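Local structure of beta-galactosidase (5MUJ) at residues A[66-71]-A[175-180]; A[86-91]-A[118-123]; A[109-114]-A[179-184]; A[129-134]-A[209-214]; A[216-221]-A[242-247]. The protein binds a chain B glycan of the plant pectin rhamnogalacturonan II and is probably a glycoside hydrolase, acting as an arabinofuranosidase. All blocks are in the same frame, centred on the assembly; numbering follows the deposited sequence.

Contact 1: A[66-71]-A[175-180]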
# COMPACT_ATOMS: atom_id res chain seq x y z
N PHE A 66 -10.96 0.50 -5.55
CA PHE A 66 -11.36 -0.11 -6.80
C PHE A 66 -12.87 0.07 -7.07
O PHE A 66 -13.59 0.56 -6.23
CB PHE A 66 -10.96 -1.58 -6.81
CG PHE A 66 -11.44 -2.37 -5.62
CD1 PHE A 66 -10.75 -2.28 -4.42
CD2 PHE A 66 -12.52 -3.24 -5.71
CE1 PHE A 66 -11.18 -2.98 -3.31
CE2 PHE A 66 -12.92 -3.97 -4.62
CZ PHE A 66 -12.23 -3.85 -3.42
N ARG A 67 -13.29 -0.32 -8.26
CA ARG A 67 -14.67 -0.06 -8.73
C ARG A 67 -15.31 -1.38 -9.16
O ARG A 67 -14.68 -2.19 -9.81
CB ARG A 67 -14.58 0.96 -9.87
CG ARG A 67 -15.64 1.00 -10.94
CD ARG A 67 -16.85 1.86 -10.56
NE ARG A 67 -17.07 2.96 -11.51
CZ ARG A 67 -17.41 2.84 -12.80
NH1 ARG A 67 -17.58 1.65 -13.37
NH2 ARG A 67 -17.56 3.94 -13.53
N GLN A 68 -16.57 -1.59 -8.79
CA GLN A 68 -17.39 -2.68 -9.35
C GLN A 68 -18.76 -2.12 -9.61
O GLN A 68 -19.39 -1.61 -8.69
CB GLN A 68 -17.52 -3.86 -8.39
CG GLN A 68 -18.39 -4.98 -8.97
CD GLN A 68 -18.28 -6.26 -8.17
OE1 GLN A 68 -19.08 -6.52 -7.29
NE2 GLN A 68 -17.26 -7.04 -8.46
N GLY A 69 -19.22 -2.24 -10.86
CA GLY A 69 -20.44 -1.58 -11.31
C GLY A 69 -20.11 -0.11 -11.37
O GLY A 69 -19.13 0.27 -12.02
N ASP A 70 -20.90 0.71 -10.69
CA ASP A 70 -20.56 2.12 -10.48
C ASP A 70 -20.27 2.44 -9.01
O ASP A 70 -20.17 3.62 -8.66
CB ASP A 70 -21.67 3.03 -11.02
CG ASP A 70 -21.95 2.80 -12.49
OD1 ASP A 70 -20.98 2.63 -13.26
OD2 ASP A 70 -23.14 2.79 -12.88
N LYS A 71 -20.11 1.41 -8.18
CA LYS A 71 -19.75 1.58 -6.78
C LYS A 71 -18.24 1.56 -6.59
O LYS A 71 -17.56 0.67 -7.11
CB LYS A 71 -20.30 0.45 -5.93
CG LYS A 71 -20.22 0.69 -4.42
CD LYS A 71 -21.33 1.62 -3.92
CE LYS A 71 -22.68 0.94 -3.86
NZ LYS A 71 -23.74 1.86 -3.33
N ASP A 175 -18.91 -11.90 -3.89
CA ASP A 175 -19.07 -10.55 -4.36
C ASP A 175 -18.14 -9.62 -3.57
O ASP A 175 -18.34 -9.39 -2.37
CB ASP A 175 -20.55 -10.18 -4.22
CG ASP A 175 -20.86 -8.80 -4.71
OD1 ASP A 175 -19.97 -7.95 -4.92
OD2 ASP A 175 -22.06 -8.56 -4.85
N ILE A 176 -17.14 -9.07 -4.27
CA ILE A 176 -16.09 -8.22 -3.63
C ILE A 176 -16.60 -6.90 -3.04
O ILE A 176 -15.90 -6.26 -2.24
CB ILE A 176 -14.90 -7.91 -4.59
CG1 ILE A 176 -15.41 -7.13 -5.83
CG2 ILE A 176 -14.16 -9.21 -4.95
CD1 ILE A 176 -14.33 -6.75 -6.82
N SER A 177 -17.84 -6.53 -3.39
CA SER A 177 -18.50 -5.36 -2.79
C SER A 177 -19.19 -5.62 -1.43
O SER A 177 -19.83 -4.71 -0.90
CB SER A 177 -19.51 -4.78 -3.78
OG SER A 177 -20.68 -5.59 -3.89
N THR A 178 -19.05 -6.85 -0.90
CA THR A 178 -19.65 -7.26 0.37
C THR A 178 -18.62 -7.57 1.42
O THR A 178 -17.50 -8.01 1.11
CB THR A 178 -20.62 -8.47 0.17
OG1 THR A 178 -19.92 -9.67 -0.22
CG2 THR A 178 -21.66 -8.13 -0.90
N ALA A 179 -18.95 -7.28 2.68
CA ALA A 179 -18.08 -7.55 3.81
C ALA A 179 -18.32 -9.01 4.15
O ALA A 179 -19.17 -9.32 4.97
CB ALA A 179 -18.39 -6.66 5.00
N HIS A 180 -17.57 -9.89 3.49
CA HIS A 180 -17.51 -11.31 3.77
C HIS A 180 -16.04 -11.69 3.84
O HIS A 180 -15.17 -10.98 3.33
CB HIS A 180 -18.22 -12.11 2.68
CG HIS A 180 -17.45 -12.19 1.40
ND1 HIS A 180 -17.37 -11.14 0.51
CD2 HIS A 180 -16.71 -13.19 0.86
CE1 HIS A 180 -16.62 -11.49 -0.52
NE2 HIS A 180 -16.20 -12.73 -0.33
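Phe-66 and Ile-176 meet where two neighbouring blades of a five-bladed beta-propeller come together, the ring coming from the end of strand 59-68 and the isoleucine from the loop between strands 166-172 and 183-184. This is the close-packed part of the contact. Ile-176 CD1, carried outward by an extended chain (chi2 179°), approaches the ring obliquely and lies 3.8 Å from Phe-66 CE2. Leu-73 and Leu-139 also touch the Phe-66 side chain and Trp-182 touches Ile-176; both residues are buried. On the solvent side the fit is looser. There the extended chain of Gln-68, its CG anti to the backbone N, lies against Ile-176, and a type II' turn from Gln-68 to Lys-71 closes the hairpin between strands 59-68 and 71-79. The facing loop keeps its own shape through a type I turn from Asp-175 to Thr-178. Within it Ser-177 N donates to Asp-175 OD1 at 3.0 Å, an Asx turn, and Ser-177 OG adds a second bond to the same oxygen at 2.7 Å, from the same face of the carboxylate.

Contact 2: A[86-91]-A[118-123]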
# COMPACT_ATOMS: atom_id res chain seq x y z
N ASP A 86 -0.38 -2.57 22.68
CA ASP A 86 -1.68 -2.83 23.31
C ASP A 86 -2.68 -3.53 22.41
O ASP A 86 -3.58 -4.19 22.91
CB ASP A 86 -2.30 -1.58 23.95
CG ASP A 86 -2.70 -0.51 22.95
OD1 ASP A 86 -2.02 -0.36 21.91
OD2 ASP A 86 -3.68 0.21 23.23
N GLY A 87 -2.50 -3.44 21.09
CA GLY A 87 -3.46 -3.99 20.15
C GLY A 87 -3.09 -5.40 19.80
O GLY A 87 -1.97 -5.82 20.00
N ARG A 88 -4.04 -6.14 19.27
CA ARG A 88 -3.80 -7.51 18.84
C ARG A 88 -3.03 -7.55 17.51
O ARG A 88 -2.16 -8.42 17.32
CB ARG A 88 -5.12 -8.25 18.70
CG ARG A 88 -4.96 -9.69 18.22
CD ARG A 88 -6.25 -10.47 18.29
NE ARG A 88 -6.05 -11.85 17.82
CZ ARG A 88 -6.98 -12.80 17.78
NH1 ARG A 88 -8.23 -12.54 18.17
NH2 ARG A 88 -6.67 -14.03 17.34
N GLY A 89 -3.38 -6.64 16.60
CA GLY A 89 -2.81 -6.61 15.26
C GLY A 89 -3.80 -6.14 14.21
O GLY A 89 -4.84 -5.62 14.53
N TYR A 90 -3.43 -6.30 12.95
CA TYR A 90 -4.24 -5.95 11.81
C TYR A 90 -5.43 -6.86 11.52
O TYR A 90 -5.30 -8.10 11.56
CB TYR A 90 -3.37 -5.89 10.56
CG TYR A 90 -2.46 -4.69 10.39
CD1 TYR A 90 -2.83 -3.42 10.85
CD2 TYR A 90 -1.27 -4.81 9.70
CE1 TYR A 90 -2.02 -2.31 10.65
CE2 TYR A 90 -0.43 -3.72 9.52
CZ TYR A 90 -0.81 -2.47 9.99
OH TYR A 90 -0.01 -1.39 9.79
N GLU A 91 -6.59 -6.23 11.24
CA GLU A 91 -7.66 -6.81 10.41
C GLU A 91 -7.92 -5.94 9.18
O GLU A 91 -7.51 -4.79 9.15
CB GLU A 91 -8.98 -7.03 11.20
CG GLU A 91 -8.85 -8.00 12.35
CD GLU A 91 -10.14 -8.27 13.06
OE1 GLU A 91 -10.76 -7.30 13.59
OE2 GLU A 91 -10.55 -9.44 13.04
N ASP A 118 -1.25 -16.80 10.72
CA ASP A 118 -1.57 -15.38 10.65
C ASP A 118 -2.63 -15.00 11.68
O ASP A 118 -3.47 -14.14 11.42
CB ASP A 118 -2.02 -15.04 9.23
CG ASP A 118 -3.18 -15.90 8.74
OD1 ASP A 118 -3.70 -16.72 9.56
OD2 ASP A 118 -3.59 -15.74 7.54
N CYS A 119 -2.66 -15.65 12.85
CA CYS A 119 -3.78 -15.45 13.77
C CYS A 119 -3.96 -14.02 14.27
O CYS A 119 -5.08 -13.60 14.49
CB CYS A 119 -3.67 -16.40 14.95
SG CYS A 119 -2.15 -16.18 15.88
N ASN A 120 -2.87 -13.25 14.37
CA ASN A 120 -2.89 -11.90 14.97
C ASN A 120 -2.69 -10.72 14.00
O ASN A 120 -3.02 -9.58 14.36
CB ASN A 120 -1.84 -11.83 16.11
CG ASN A 120 -2.21 -12.70 17.29
OD1 ASN A 120 -3.39 -12.88 17.59
ND2 ASN A 120 -1.20 -13.22 17.99
N GLN A 121 -2.21 -10.98 12.78
CA GLN A 121 -1.97 -9.93 11.77
C GLN A 121 -2.53 -10.36 10.44
O GLN A 121 -2.13 -11.39 9.90
CB GLN A 121 -0.48 -9.64 11.59
CG GLN A 121 0.28 -9.37 12.91
CD GLN A 121 0.02 -7.96 13.45
OE1 GLN A 121 -0.49 -7.11 12.75
NE2 GLN A 121 0.36 -7.73 14.69
N ARG A 122 -3.53 -9.60 9.95
CA ARG A 122 -4.26 -9.92 8.72
C ARG A 122 -4.50 -8.62 7.97
O ARG A 122 -5.62 -8.06 8.00
CB ARG A 122 -5.62 -10.58 9.06
CG ARG A 122 -5.50 -11.90 9.85
CD ARG A 122 -5.45 -13.15 9.00
NE ARG A 122 -6.78 -13.53 8.59
CZ ARG A 122 -7.12 -14.23 7.51
NH1 ARG A 122 -6.19 -14.75 6.70
NH2 ARG A 122 -8.41 -14.45 7.25
N GLY A 123 -3.48 -8.09 7.29
CA GLY A 123 -3.60 -6.77 6.63
C GLY A 123 -3.51 -6.89 5.13
O GLY A 123 -2.43 -7.00 4.56
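The guanidinium of Arg-88 is met at its edge, near its plane, by Asn-120 OD1, and the two flat groups stand 70° apart. Arg-88 NE donates to Asn-120 OD1 over 2.9 Å, delivered by an extended chain whose CG is anti to the backbone N (chi1 179°). The amide of Gln-121 is turned almost square, 84°, to the ring of Tyr-90. Its OE1 lies obliquely to that ring and accepts from Tyr-90 N at 3.1 Å, a donor standing above the amide plane, while NE2 is held by Gly-155. Between these groups Gly-89 CA comes within 3.1 Å of Asn-120 O in a CA-H...O contact; a CB on this glycine would clash with that same oxygen. Arg-122 N closes the backbone link on Tyr-90 O at 2.8 Å. Arg-88 NH2 forms a salt bridge with Asp-114, and Asn-120 ND2 is taken by Glu-154 O. An alanine in place of Arg-88 would probably leave Asn-120 OD1 without this donor and Asp-114 without this salt bridge. Tyr-90 bonds to Glu-159 through OH, and its side chain lies about 5 Å from a bound rhamnose. The contact joins strand 90-97 of one blade to strand 121-126 of the next, beside a classic beta bulge where Asn-120 and Gln-121 both face Gly-153 on strand 146-153.

Contact 3: A[109-114]-A[179-184]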
# COMPACT_ATOMS: atom_id res chain seq x y z
N VAL A 109 -13.25 -8.05 5.89
CA VAL A 109 -12.96 -9.04 4.85
C VAL A 109 -11.82 -9.99 5.18
O VAL A 109 -11.72 -11.05 4.54
CB VAL A 109 -12.70 -8.37 3.47
CG1 VAL A 109 -13.94 -7.63 2.99
CG2 VAL A 109 -11.52 -7.43 3.53
N LEU A 110 -10.98 -9.63 6.16
CA LEU A 110 -9.86 -10.52 6.66
C LEU A 110 -9.80 -10.30 8.15
O LEU A 110 -9.40 -9.23 8.62
CB LEU A 110 -8.50 -10.21 6.03
CG LEU A 110 -8.01 -10.71 4.69
CD1 LEU A 110 -6.48 -10.59 4.69
CD2 LEU A 110 -8.37 -12.15 4.38
N SER A 111 -10.21 -11.32 8.90
CA SER A 111 -10.38 -11.24 10.34
C SER A 111 -9.28 -12.07 11.03
O SER A 111 -8.73 -12.96 10.41
CB SER A 111 -11.73 -11.80 10.72
OG SER A 111 -12.77 -11.20 9.97
N TYR A 112 -9.07 -11.82 12.32
CA TYR A 112 -8.16 -12.62 13.12
C TYR A 112 -8.56 -14.09 12.96
O TYR A 112 -9.72 -14.46 13.13
CB TYR A 112 -8.19 -12.27 14.61
CG TYR A 112 -7.80 -10.85 14.94
CD1 TYR A 112 -6.54 -10.36 14.62
CD2 TYR A 112 -8.73 -9.99 15.54
CE1 TYR A 112 -6.22 -9.05 14.89
CE2 TYR A 112 -8.41 -8.68 15.82
CZ TYR A 112 -7.14 -8.21 15.52
OH TYR A 112 -6.79 -6.92 15.78
N ARG A 113 -7.55 -14.91 12.66
CA ARG A 113 -7.77 -16.24 12.25
C ARG A 113 -7.12 -17.24 13.26
O ARG A 113 -5.95 -17.69 13.11
CB ARG A 113 -7.32 -16.43 10.80
CG ARG A 113 -7.59 -17.82 10.33
CD ARG A 113 -7.47 -18.03 8.86
NE ARG A 113 -6.06 -18.06 8.44
CZ ARG A 113 -5.59 -18.82 7.44
NH1 ARG A 113 -6.38 -19.70 6.78
NH2 ARG A 113 -4.31 -18.71 7.09
N ASP A 114 -7.88 -17.54 14.31
CA ASP A 114 -7.36 -18.36 15.44
C ASP A 114 -6.86 -19.73 14.99
O ASP A 114 -7.52 -20.41 14.18
CB ASP A 114 -8.44 -18.55 16.51
CG ASP A 114 -8.73 -17.28 17.29
OD1 ASP A 114 -7.81 -16.50 17.60
OD2 ASP A 114 -9.91 -17.05 17.60
N ALA A 179 -18.95 -7.28 2.68
CA ALA A 179 -18.08 -7.55 3.81
C ALA A 179 -18.32 -9.01 4.15
O ALA A 179 -19.17 -9.32 4.97
CB ALA A 179 -18.39 -6.66 5.00
N HIS A 180 -17.57 -9.89 3.49
CA HIS A 180 -17.51 -11.31 3.77
C HIS A 180 -16.04 -11.69 3.84
O HIS A 180 -15.17 -10.98 3.33
CB HIS A 180 -18.22 -12.11 2.68
CG HIS A 180 -17.45 -12.19 1.40
ND1 HIS A 180 -17.37 -11.14 0.51
CD2 HIS A 180 -16.71 -13.19 0.86
CE1 HIS A 180 -16.62 -11.49 -0.52
NE2 HIS A 180 -16.20 -12.73 -0.33
N GLU A 181 -15.79 -12.83 4.47
CA GLU A 181 -14.40 -13.32 4.69
C GLU A 181 -13.83 -13.96 3.42
O GLU A 181 -14.39 -14.89 2.86
CB GLU A 181 -14.32 -14.31 5.86
CG GLU A 181 -12.89 -14.58 6.36
CD GLU A 181 -12.34 -13.51 7.30
OE1 GLU A 181 -13.03 -12.54 7.67
OE2 GLU A 181 -11.19 -13.65 7.74
N TRP A 182 -12.69 -13.45 2.98
CA TRP A 182 -11.97 -14.05 1.88
C TRP A 182 -11.21 -15.29 2.45
O TRP A 182 -10.96 -15.36 3.62
CB TRP A 182 -11.00 -13.02 1.27
CG TRP A 182 -11.64 -11.85 0.55
CD1 TRP A 182 -12.72 -11.13 0.94
CD2 TRP A 182 -11.20 -11.31 -0.68
NE1 TRP A 182 -12.94 -10.14 0.04
CE2 TRP A 182 -12.04 -10.22 -0.98
CE3 TRP A 182 -10.14 -11.62 -1.56
CZ2 TRP A 182 -11.89 -9.46 -2.14
CZ3 TRP A 182 -9.97 -10.85 -2.70
CH2 TRP A 182 -10.85 -9.79 -2.99
N GLU A 183 -10.98 -16.27 1.60
CA GLU A 183 -10.29 -17.51 1.97
C GLU A 183 -8.81 -17.34 1.87
O GLU A 183 -8.30 -16.66 1.00
CB GLU A 183 -10.72 -18.63 1.02
CG GLU A 183 -12.20 -18.93 1.11
CD GLU A 183 -12.70 -20.03 0.20
OE1 GLU A 183 -11.94 -20.49 -0.69
OE2 GLU A 183 -13.89 -20.41 0.37
N SER A 184 -8.11 -17.98 2.78
CA SER A 184 -6.65 -17.87 2.79
C SER A 184 -5.91 -19.18 2.97
O SER A 184 -6.47 -20.17 3.45
CB SER A 184 -6.23 -16.82 3.77
OG SER A 184 -6.60 -17.15 5.05
O HOH W 1 -9.24 -19.05 5.42
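Glu-181 reaches Ser-111 by a bent chain: CG is anti to the backbone N, and a turn at chi2 (81°) swings CD back toward the facing segment. Ser-111 in turn holds OG beside its own backbone N (chi1 -53°), which lets the two donors grip one carboxylate together. Ser-111 N bonds to Glu-181 OE2 at 2.8 Å and Ser-111 OG to Glu-181 OE1 at 2.7 Å, each on the syn side; Arg-122 adds a salt bridge to OE2. Alongside, Trp-182 N donates almost straight to Val-109 O over 3.0 Å. Val-109 and Trp-182 lie side by side, pointing the same way, with CB of the valine 3.7 Å from CD1 of the indole. Farther along, Ser-184 OG sits 3.0 Å above the centre of the Arg-113 guanidinium; that hydroxyl is hydrogen-bonded to Arg-122 NH1. The N-H groups of Arg-113 are used mainly elsewhere, in salt bridges to Asp-118 and Asp-186 and a bond to Leu-185 O. An alanine at Arg-113 would probably cost Asp-118 and Asp-186 one salt bridge each and remove the flat group facing Ser-184 OG. The arrangement is a junction between adjacent propeller blades, where strand 104-110 ends in a classic beta bulge, Val-109 and Leu-110 opposite Thr-92.

Contact 4: A[129-134]-A[209-214]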
# COMPACT_ATOMS: atom_id res chain seq x y z
N PRO A 129 -5.20 -5.56 -9.93
CA PRO A 129 -5.96 -4.37 -10.33
C PRO A 129 -5.73 -4.07 -11.82
O PRO A 129 -4.64 -4.33 -12.32
CB PRO A 129 -5.33 -3.26 -9.48
CG PRO A 129 -3.89 -3.72 -9.34
CD PRO A 129 -3.98 -5.21 -9.16
N ASP A 130 -6.73 -3.50 -12.50
CA ASP A 130 -6.52 -2.87 -13.79
C ASP A 130 -5.51 -1.74 -13.53
O ASP A 130 -5.77 -0.84 -12.72
CB ASP A 130 -7.84 -2.33 -14.32
CG ASP A 130 -7.75 -1.80 -15.74
OD1 ASP A 130 -6.68 -1.44 -16.26
OD2 ASP A 130 -8.81 -1.70 -16.36
N MSE A 131 -4.35 -1.83 -14.18
CA MSE A 131 -3.25 -0.88 -13.97
C MSE A 131 -3.34 0.36 -14.82
O MSE A 131 -2.57 1.29 -14.63
CB MSE A 131 -1.93 -1.54 -14.35
CG MSE A 131 -1.60 -2.62 -13.35
SE MSE A 131 -0.01 -3.54 -14.01
CE MSE A 131 1.33 -2.20 -13.50
N GLU A 132 -4.26 0.36 -15.78
CA GLU A 132 -4.40 1.52 -16.68
C GLU A 132 -4.70 2.83 -15.91
O GLU A 132 -5.77 2.96 -15.27
CB GLU A 132 -5.44 1.27 -17.75
CG GLU A 132 -5.63 2.50 -18.65
CD GLU A 132 -6.24 2.21 -20.00
OE1 GLU A 132 -7.21 1.41 -20.06
OE2 GLU A 132 -5.77 2.81 -21.00
N TRP A 133 -3.77 3.78 -15.97
CA TRP A 133 -3.99 5.14 -15.47
C TRP A 133 -5.27 5.75 -16.08
O TRP A 133 -5.43 5.84 -17.29
CB TRP A 133 -2.81 6.05 -15.79
CG TRP A 133 -3.01 7.50 -15.38
CD1 TRP A 133 -3.27 8.55 -16.21
CD2 TRP A 133 -2.99 8.05 -14.05
NE1 TRP A 133 -3.38 9.70 -15.50
CE2 TRP A 133 -3.25 9.43 -14.17
CE3 TRP A 133 -2.80 7.51 -12.77
CZ2 TRP A 133 -3.29 10.28 -13.09
CZ3 TRP A 133 -2.84 8.34 -11.69
CH2 TRP A 133 -3.10 9.73 -11.85
N GLY A 134 -6.17 6.12 -15.20
CA GLY A 134 -7.48 6.63 -15.61
C GLY A 134 -8.41 5.63 -16.29
O GLY A 134 -9.33 6.00 -17.01
N THR A 209 1.79 -6.16 -3.51
CA THR A 209 0.66 -6.05 -4.48
C THR A 209 1.07 -6.87 -5.68
O THR A 209 2.23 -6.79 -6.11
CB THR A 209 0.35 -4.60 -4.89
OG1 THR A 209 -0.22 -3.92 -3.77
CG2 THR A 209 -0.62 -4.57 -6.02
N VAL A 210 0.20 -7.75 -6.13
CA VAL A 210 0.45 -8.59 -7.31
C VAL A 210 -0.28 -8.03 -8.51
O VAL A 210 -1.50 -7.75 -8.45
CB VAL A 210 0.02 -10.05 -7.05
CG1 VAL A 210 0.15 -10.91 -8.31
CG2 VAL A 210 0.82 -10.61 -5.88
N TYR A 211 0.45 -7.87 -9.61
CA TYR A 211 -0.08 -7.38 -10.89
C TYR A 211 -0.16 -8.50 -11.92
O TYR A 211 0.68 -9.40 -11.90
CB TYR A 211 0.85 -6.25 -11.39
CG TYR A 211 0.89 -5.07 -10.44
CD1 TYR A 211 -0.20 -4.17 -10.38
CD2 TYR A 211 1.96 -4.84 -9.59
CE1 TYR A 211 -0.21 -3.11 -9.49
CE2 TYR A 211 1.96 -3.78 -8.69
CZ TYR A 211 0.88 -2.90 -8.65
OH TYR A 211 0.92 -1.86 -7.75
N TRP A 212 -1.18 -8.46 -12.80
CA TRP A 212 -1.24 -9.33 -13.97
C TRP A 212 -0.51 -8.61 -15.11
O TRP A 212 -0.95 -7.57 -15.55
CB TRP A 212 -2.70 -9.65 -14.40
CG TRP A 212 -2.77 -10.42 -15.68
CD1 TRP A 212 -2.12 -11.58 -15.98
CD2 TRP A 212 -3.51 -10.07 -16.86
NE1 TRP A 212 -2.41 -11.98 -17.26
CE2 TRP A 212 -3.26 -11.07 -17.83
CE3 TRP A 212 -4.35 -9.00 -17.20
CZ2 TRP A 212 -3.84 -11.03 -19.11
CZ3 TRP A 212 -4.93 -8.97 -18.47
CH2 TRP A 212 -4.67 -9.98 -19.41
N ASP A 213 0.64 -9.13 -15.53
CA ASP A 213 1.41 -8.57 -16.64
C ASP A 213 1.13 -9.40 -17.88
O ASP A 213 1.72 -10.45 -18.06
CB ASP A 213 2.91 -8.56 -16.30
CG ASP A 213 3.76 -7.96 -17.42
OD1 ASP A 213 3.20 -7.43 -18.42
OD2 ASP A 213 5.00 -8.05 -17.31
N LYS A 214 0.20 -8.95 -18.71
CA LYS A 214 -0.14 -9.64 -19.96
C LYS A 214 1.09 -9.86 -20.85
O LYS A 214 1.25 -10.92 -21.47
CB LYS A 214 -1.19 -8.84 -20.75
O HOH W 2 -2.87 -6.20 -12.61
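Pro-129 and Met-131, the latter present as selenomethionine, pack against the ring of Tyr-211. Pro-129 CG approaches obliquely, 3.7 Å from Tyr-211 CE1, and Met-131 CG lies 3.6 Å from Tyr-211 CD1. The methionine chain then bends at chi3 (77°), bringing CE over one face of the ring. Its selenium stands 4.6 Å from the ring centroid and 50° off the normal, an oblique Met-aromatic contact. Pro-129 CD also rests on Val-210 O at 3.6 Å. Beyond this shell, a water bridges the backbones, 2.6 Å from Pro-129 O and 2.8 Å from Trp-212 N. The ring is fixed at its far end by the bond of Tyr-211 OH to Ile-276 N, and Met-131 is placed by backbone bonding to Lys-278. An Asx turn, with Glu-132 N bonded to Asp-130 OD1, spans Met-131. The loop leaves strand 121-126 and touches strands 204-212, 270-279 and 331-340, each at the edge of its sheet, so it links blades of the five-bladed beta-propeller.

Contact 5: A[216-221]-A[242-247]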
# COMPACT_ATOMS: atom_id res chain seq x y z
N LYS A 216 4.18 -10.37 -19.99
CA LYS A 216 5.23 -11.22 -19.39
C LYS A 216 6.62 -10.59 -19.52
O LYS A 216 7.63 -11.25 -19.90
CB LYS A 216 5.16 -12.63 -19.98
CG LYS A 216 3.82 -13.31 -19.72
CD LYS A 216 3.83 -14.79 -20.07
CE LYS A 216 2.48 -15.42 -19.76
NZ LYS A 216 2.46 -16.88 -20.05
N THR A 217 6.66 -9.31 -19.19
CA THR A 217 7.85 -8.45 -19.24
C THR A 217 9.06 -9.03 -18.51
O THR A 217 10.19 -8.73 -18.91
CB THR A 217 7.56 -7.07 -18.59
OG1 THR A 217 6.39 -6.48 -19.19
CG2 THR A 217 8.73 -6.11 -18.73
N LEU A 218 8.81 -9.79 -17.42
CA LEU A 218 9.83 -10.43 -16.59
C LEU A 218 9.75 -11.98 -16.59
O LEU A 218 10.30 -12.65 -15.71
CB LEU A 218 9.74 -9.90 -15.16
CG LEU A 218 9.85 -8.37 -15.05
CD1 LEU A 218 9.61 -7.88 -13.64
CD2 LEU A 218 11.21 -7.93 -15.54
N GLY A 219 9.09 -12.52 -17.61
CA GLY A 219 8.98 -13.95 -17.86
C GLY A 219 7.89 -14.66 -17.08
O GLY A 219 7.88 -15.89 -17.03
N ALA A 220 6.96 -13.91 -16.49
CA ALA A 220 5.88 -14.49 -15.72
C ALA A 220 4.66 -13.59 -15.82
O ALA A 220 4.81 -12.35 -15.90
CB ALA A 220 6.29 -14.62 -14.28
N PRO A 221 3.45 -14.18 -15.79
CA PRO A 221 2.24 -13.36 -15.83
C PRO A 221 1.95 -12.62 -14.52
O PRO A 221 1.23 -11.60 -14.58
CB PRO A 221 1.14 -14.38 -16.12
CG PRO A 221 1.62 -15.63 -15.50
CD PRO A 221 3.10 -15.61 -15.80
N VAL A 242 12.25 -1.97 -1.86
CA VAL A 242 11.23 -2.53 -2.75
C VAL A 242 11.85 -3.54 -3.70
O VAL A 242 12.86 -3.25 -4.37
CB VAL A 242 10.52 -1.42 -3.53
CG1 VAL A 242 9.65 -2.01 -4.61
CG2 VAL A 242 9.69 -0.55 -2.60
N GLY A 243 11.21 -4.71 -3.79
CA GLY A 243 11.62 -5.74 -4.72
C GLY A 243 10.47 -6.45 -5.37
O GLY A 243 9.33 -6.18 -5.06
N ILE A 244 10.80 -7.36 -6.26
CA ILE A 244 9.88 -8.07 -7.13
C ILE A 244 9.92 -9.58 -6.89
O ILE A 244 11.02 -10.19 -6.67
CB ILE A 244 10.23 -7.76 -8.60
CG1 ILE A 244 9.93 -6.28 -8.96
CG2 ILE A 244 9.54 -8.70 -9.56
CD1 ILE A 244 10.42 -5.88 -10.33
N ALA A 245 8.75 -10.21 -6.92
CA ALA A 245 8.66 -11.68 -6.95
C ALA A 245 7.80 -12.08 -8.10
O ALA A 245 6.93 -11.29 -8.48
CB ALA A 245 8.13 -12.26 -5.67
N LEU A 246 7.93 -13.29 -8.60
CA LEU A 246 7.34 -13.69 -9.86
C LEU A 246 6.66 -15.05 -9.73
O LEU A 246 7.19 -15.94 -9.06
CB LEU A 246 8.43 -13.75 -10.95
CG LEU A 246 9.18 -12.42 -11.23
CD1 LEU A 246 10.47 -12.61 -12.03
CD2 LEU A 246 8.28 -11.36 -11.88
N SER A 247 5.53 -15.22 -10.42
CA SER A 247 4.74 -16.46 -10.39
C SER A 247 3.97 -16.71 -11.67
O SER A 247 3.62 -15.77 -12.40
CB SER A 247 3.77 -16.43 -9.22
OG SER A 247 3.04 -17.64 -9.07
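Apolar packing carries most of this contact, and Leu-218 is at its middle. Its CD1 meets Ile-244 CD1 tip to tip at 4.0 Å, both chains being extended to their ends: chi2 is 174° in the leucine and 173° in the isoleucine. Leu-246 instead crosses Leu-218 at about a right angle, with its CD2 3.9 Å from Leu-218 CB. Nearer the end of the strand, Ala-220 CB lies 4.1 Å from Leu-246 CB, a methyl set beside the root of the longer side chain. Val-223 backs both Ile-244 and Leu-246, and Val-310 covers Leu-218 from another blade.

The two segments belong to one four-stranded blade of the propeller: the loop joining its first two strands, 204-212 and 222-231, folds back over the end of its third, 238-247. A second kind of contact sets carbon against carbonyl oxygen. Leu-246 CD1 is 3.7 Å from Leu-218 O, and Ser-247 O is approached by Ala-220 CB at 3.5 Å and by Pro-221 CD at 3.4 Å.

Hydrogen bonds shape each side separately, some of them to residues just beyond the segments. A type I turn from Lys-216 to Gly-219 is closed by Gly-219 N on Lys-216 O at 3.0 Å, and Asp-213 OD2 accepts from Thr-217 N just before Leu-218. On the strand, Ser-247 points its CB away from the loop, and its OG is bonded to Thr-252 O and Asp-249 N.

Contacts 1, 2 and 3 work on one blade boundary, between the sheet running from strand 59-68 to strand 104-110 and that running from strand 121-126 to strand 183-184. Contacts 1 and 3 share Ala-179 and His-180 and touch where Ile-176 CG2 meets Trp-182 CZ2 at 3.6 Å. Contacts 2 and 3, with centres about 12 Å apart, are joined by the probable hydrogen bonds Gly-89 O to Tyr-112 OH and Arg-122 NE to Ser-111 O, each 2.7 Å. Contacts 4 and 5, centres about 13 Å apart, meet at Asp-213 N and Pro-221 O. Contact 2 borders the bound glycan, the Tyr-90 side chain being about 8 Å from an arabinose; contact 4 is on the opposite side of the chain's centre, about 28 Å away between centres.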